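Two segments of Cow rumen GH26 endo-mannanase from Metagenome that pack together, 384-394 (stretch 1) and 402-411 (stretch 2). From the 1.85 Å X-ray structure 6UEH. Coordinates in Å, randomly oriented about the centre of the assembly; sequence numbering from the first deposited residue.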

# COMPACT_ATOMS: atom_id res chain seq x y z
N GLY A 384 -4.44 -1.52 2.28
CA GLY A 384 -3.16 -1.91 2.83
C GLY A 384 -2.13 -2.13 1.75
O GLY A 384 -2.45 -2.59 0.66
N TYR A 385 -0.88 -1.79 2.05
CA TYR A 385 0.22 -2.11 1.15
C TYR A 385 1.28 -2.90 1.90
O TYR A 385 1.73 -2.49 2.97
N ASP A 386 1.65 -4.05 1.35
CA ASP A 386 2.67 -4.88 1.97
C ASP A 386 4.02 -4.63 1.30
O ASP A 386 4.26 -5.07 0.17
N LYS A 387 4.88 -3.91 2.00
CA LYS A 387 6.12 -3.40 1.43
C LYS A 387 7.34 -4.20 1.84
O LYS A 387 7.89 -4.01 2.92
N TYR A 388 7.78 -5.10 0.96
CA TYR A 388 9.00 -5.85 1.19
C TYR A 388 10.03 -5.45 0.14
O TYR A 388 10.03 -5.97 -0.97
N ASN A 389 10.89 -4.50 0.49
CA ASN A 389 11.82 -3.94 -0.47
C ASN A 389 13.29 -4.00 -0.05
O ASN A 389 14.09 -3.18 -0.47
N THR A 390 13.64 -4.98 0.78
CA THR A 390 15.04 -5.16 1.17
C THR A 390 15.75 -6.14 0.24
O THR A 390 16.98 -6.15 0.17
N VAL A 391 14.97 -6.95 -0.47
CA VAL A 391 15.54 -7.93 -1.39
C VAL A 391 15.06 -7.64 -2.80
O VAL A 391 15.82 -7.14 -3.63
N TYR A 392 13.80 -7.95 -3.08
CA TYR A 392 13.19 -7.62 -4.36
C TYR A 392 12.56 -6.23 -4.31
O TYR A 392 12.35 -5.69 -3.22
N ASN A 393 12.26 -5.68 -5.48
CA ASN A 393 11.64 -4.36 -5.59
C ASN A 393 12.39 -3.27 -4.82
O ASN A 393 11.78 -2.38 -4.23
N ARG A 394 13.72 -3.36 -4.83
CA ARG A 394 14.55 -2.42 -4.09
C ARG A 394 15.11 -1.33 -5.00
O ARG A 394 15.78 -1.62 -5.99
N PRO A 402 18.77 -2.39 5.81
CA PRO A 402 17.49 -1.69 5.88
C PRO A 402 17.24 -0.79 4.67
O PRO A 402 18.14 -0.10 4.19
N ASN A 403 16.00 -0.83 4.19
CA ASN A 403 15.54 0.07 3.15
C ASN A 403 14.66 1.15 3.79
O ASN A 403 13.51 0.89 4.13
N LEU A 404 15.21 2.35 3.94
CA LEU A 404 14.52 3.42 4.65
C LEU A 404 13.63 4.27 3.74
O LEU A 404 13.07 5.28 4.18
N ASP A 405 13.49 3.86 2.49
CA ASP A 405 12.68 4.57 1.49
C ASP A 405 11.23 4.69 1.93
O ASP A 405 10.63 3.72 2.39
N ALA A 406 10.66 5.88 1.78
CA ALA A 406 9.27 6.11 2.16
C ALA A 406 8.29 5.55 1.13
O ALA A 406 7.09 5.44 1.40
N GLU A 407 8.81 5.20 -0.04
CA GLU A 407 8.02 4.70 -1.17
C GLU A 407 6.82 5.61 -1.44
O GLU A 407 5.70 5.14 -1.67
N THR A 408 7.07 6.91 -1.39
CA THR A 408 6.04 7.93 -1.59
C THR A 408 5.25 7.78 -2.89
O THR A 408 4.02 7.94 -2.87
N PRO A 409 5.92 7.48 -4.03
CA PRO A 409 5.13 7.25 -5.25
C PRO A 409 4.08 6.13 -5.12
O PRO A 409 3.00 6.25 -5.69
N ILE A 410 4.41 5.07 -4.39
CA ILE A 410 3.46 3.98 -4.17
C ILE A 410 2.26 4.48 -3.37
O ILE A 410 1.11 4.16 -3.68
N PHE A 411 2.53 5.28 -2.35
CA PHE A 411 1.47 5.82 -1.52
C PHE A 411 0.47 6.63 -2.36
O PHE A 411 -0.74 6.43 -2.26

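Packing of residues 384-394 against 402-411 in a GH26 endo-mannanase, with 445 Å² buried between the two stretches. Asn-403 covers the most surface. Its CA-to-CB bond points toward stretch 1, and its t rotamer (chi1 -172°) carries the amide to the backbone of Asn-389, where ND2 donates to Asn-389 O at 2.7 Å in a nearly straight hydrogen bond (171°). The other end of the same amide serves its own loop: Asn-403 OD1 accepts from Asp-405 N at 3.0 Å. Thr-390 lies alongside, its CG2 4.2 Å from Asn-403 CB, and the extended Arg-394 side chain (chi1 to chi3 all t) runs past, laying one face of its guanidinium over Asn-403 CB. Arg-394 NH1 is held by Thr-390 O at 2.9 Å, while NH2 comes within 3.0 Å of Pro-402 O.

At the other end, Ile-410 (m, t) points toward Tyr-385 (t), whose ring receives it: Ile-410 CG2 sits 3.6 Å from the centroid of the Tyr-385 ring and only 8° off its normal, a CH-pi contact, while Ile-410 CD1 approaches Tyr-385 CZ at 3.7 Å.

Between these ends, Asn-389 (p) points in and donates from ND2 to Glu-407 OE2 at 2.9 Å; its OD1 accepts from Lys-387 NZ, also at 2.9 Å. Glu-407, the helix N-cap residue, has chi1 and chi2 both m; its CG packs 3.8 Å from Lys-387 CD. Two waters complete the polar network. Water 1 accepts from Asn-389 ND2 (3.1 Å) and weakly from Lys-387 NZ (3.2 Å), and donates to Asn-403 O (2.7 Å) and Asp-405 O (2.6 Å). Water 2 donates to Asn-393 O (2.7 Å) and Glu-407 OE2 (2.8 Å), bridging two acceptors that could not bond each other directly.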

# COMPACT_ATOMS: atom_id res chain seq x y z
CB TYR A 385 0.84 -0.85 0.53
CG TYR A 385 1.88 -1.18 -0.52
CD1 TYR A 385 1.51 -1.64 -1.77
CD2 TYR A 385 3.24 -1.05 -0.24
CE1 TYR A 385 2.45 -1.96 -2.73
CE2 TYR A 385 4.19 -1.37 -1.20
CZ TYR A 385 3.79 -1.83 -2.44
OH TYR A 385 4.72 -2.15 -3.39
CB ASP A 386 2.28 -6.36 1.89
CG ASP A 386 1.10 -6.68 2.79
OD1 ASP A 386 0.45 -5.74 3.29
OD2 ASP A 386 0.82 -7.87 3.01
CB LYS A 387 6.32 -1.93 1.82
CG LYS A 387 7.59 -1.31 1.26
CD LYS A 387 8.03 -0.12 2.08
CE LYS A 387 8.40 -0.54 3.49
NZ LYS A 387 9.51 -1.53 3.51
CB TYR A 388 8.73 -7.35 1.15
CG TYR A 388 7.91 -7.84 2.32
CD1 TYR A 388 8.53 -8.22 3.51
CD2 TYR A 388 6.53 -7.93 2.24
CE1 TYR A 388 7.79 -8.67 4.59
CE2 TYR A 388 5.78 -8.38 3.32
CZ TYR A 388 6.41 -8.74 4.49
OH TYR A 388 5.68 -9.20 5.57
CB ASN A 389 11.45 -2.48 -0.78
CG ASN A 389 11.37 -1.62 0.48
OD1 ASN A 389 11.61 -2.08 1.59
ND2 ASN A 389 11.02 -0.35 0.29
CB THR A 390 15.18 -5.66 2.61
OG1 THR A 390 14.47 -6.90 2.77
CG2 THR A 390 14.64 -4.64 3.59
CB VAL A 391 15.15 -9.37 -0.99
CG1 VAL A 391 15.86 -10.38 -1.89
CG2 VAL A 391 15.50 -9.63 0.47
CB TYR A 392 12.14 -8.67 -4.74
CG TYR A 392 12.69 -10.07 -4.83
CD1 TYR A 392 13.40 -10.49 -5.95
CD2 TYR A 392 12.51 -10.98 -3.80
CE1 TYR A 392 13.91 -11.77 -6.04
CE2 TYR A 392 13.01 -12.27 -3.88
CZ TYR A 392 13.71 -12.66 -5.00
OH TYR A 392 14.22 -13.93 -5.09
CB ASN A 393 10.19 -4.43 -5.11
CG ASN A 393 9.37 -5.44 -5.89
OD1 ASN A 393 8.90 -6.44 -5.34
ND2 ASN A 393 9.19 -5.19 -7.18
CB ARG A 394 15.68 -3.16 -3.39
CG ARG A 394 16.59 -2.25 -2.59
CD ARG A 394 17.33 -3.00 -1.49
NE ARG A 394 17.84 -2.06 -0.48
CZ ARG A 394 18.26 -2.42 0.73
NH1 ARG A 394 18.24 -3.69 1.09
NH2 ARG A 394 18.69 -1.49 1.57
CB PRO A 402 17.62 -0.86 7.16
CG PRO A 402 18.57 -1.63 8.00
CD PRO A 402 19.57 -2.19 7.03
CB ASN A 403 14.77 -0.69 2.07
CG ASN A 403 14.43 0.17 0.86
OD1 ASN A 403 14.38 1.40 0.95
ND2 ASN A 403 14.21 -0.47 -0.28
CB LEU A 404 15.54 4.31 5.37
CG LEU A 404 16.39 3.60 6.42
CD1 LEU A 404 17.34 4.58 7.09
CD2 LEU A 404 15.50 2.92 7.46
CB ASP A 405 12.77 3.86 0.14
CG ASP A 405 12.37 4.74 -1.03
OD1 ASP A 405 11.44 5.56 -0.90
OD2 ASP A 405 13.00 4.61 -2.11
CB ALA A 406 9.02 7.60 2.37
CB GLU A 407 7.55 3.26 -0.92
CG GLU A 407 8.68 2.24 -0.79
CD GLU A 407 9.36 1.90 -2.12
OE1 GLU A 407 9.02 2.51 -3.15
OE2 GLU A 407 10.24 1.01 -2.12
CB THR A 408 6.67 9.34 -1.52
OG1 THR A 408 7.41 9.46 -0.29
CG2 THR A 408 5.61 10.43 -1.57
CB PRO A 409 6.19 6.87 -6.29
CG PRO A 409 7.41 7.56 -5.82
CD PRO A 409 7.36 7.49 -4.33
CB ILE A 410 4.10 2.79 -3.44
CG1 ILE A 410 5.21 2.17 -4.30
CG2 ILE A 410 3.05 1.73 -3.09
CD1 ILE A 410 5.86 0.95 -3.67
CB PHE A 411 2.03 6.69 -0.40
CG PHE A 411 0.97 7.36 0.43
CD1 PHE A 411 0.31 6.66 1.42
CD2 PHE A 411 0.63 8.69 0.21
CE1 PHE A 411 -0.68 7.27 2.18
CE2 PHE A 411 -0.35 9.30 0.97
CZ PHE A 411 -1.00 8.59 1.95
O HOH W 1 11.16 1.19 2.92
O HOH W 2 9.41 -1.20 -3.56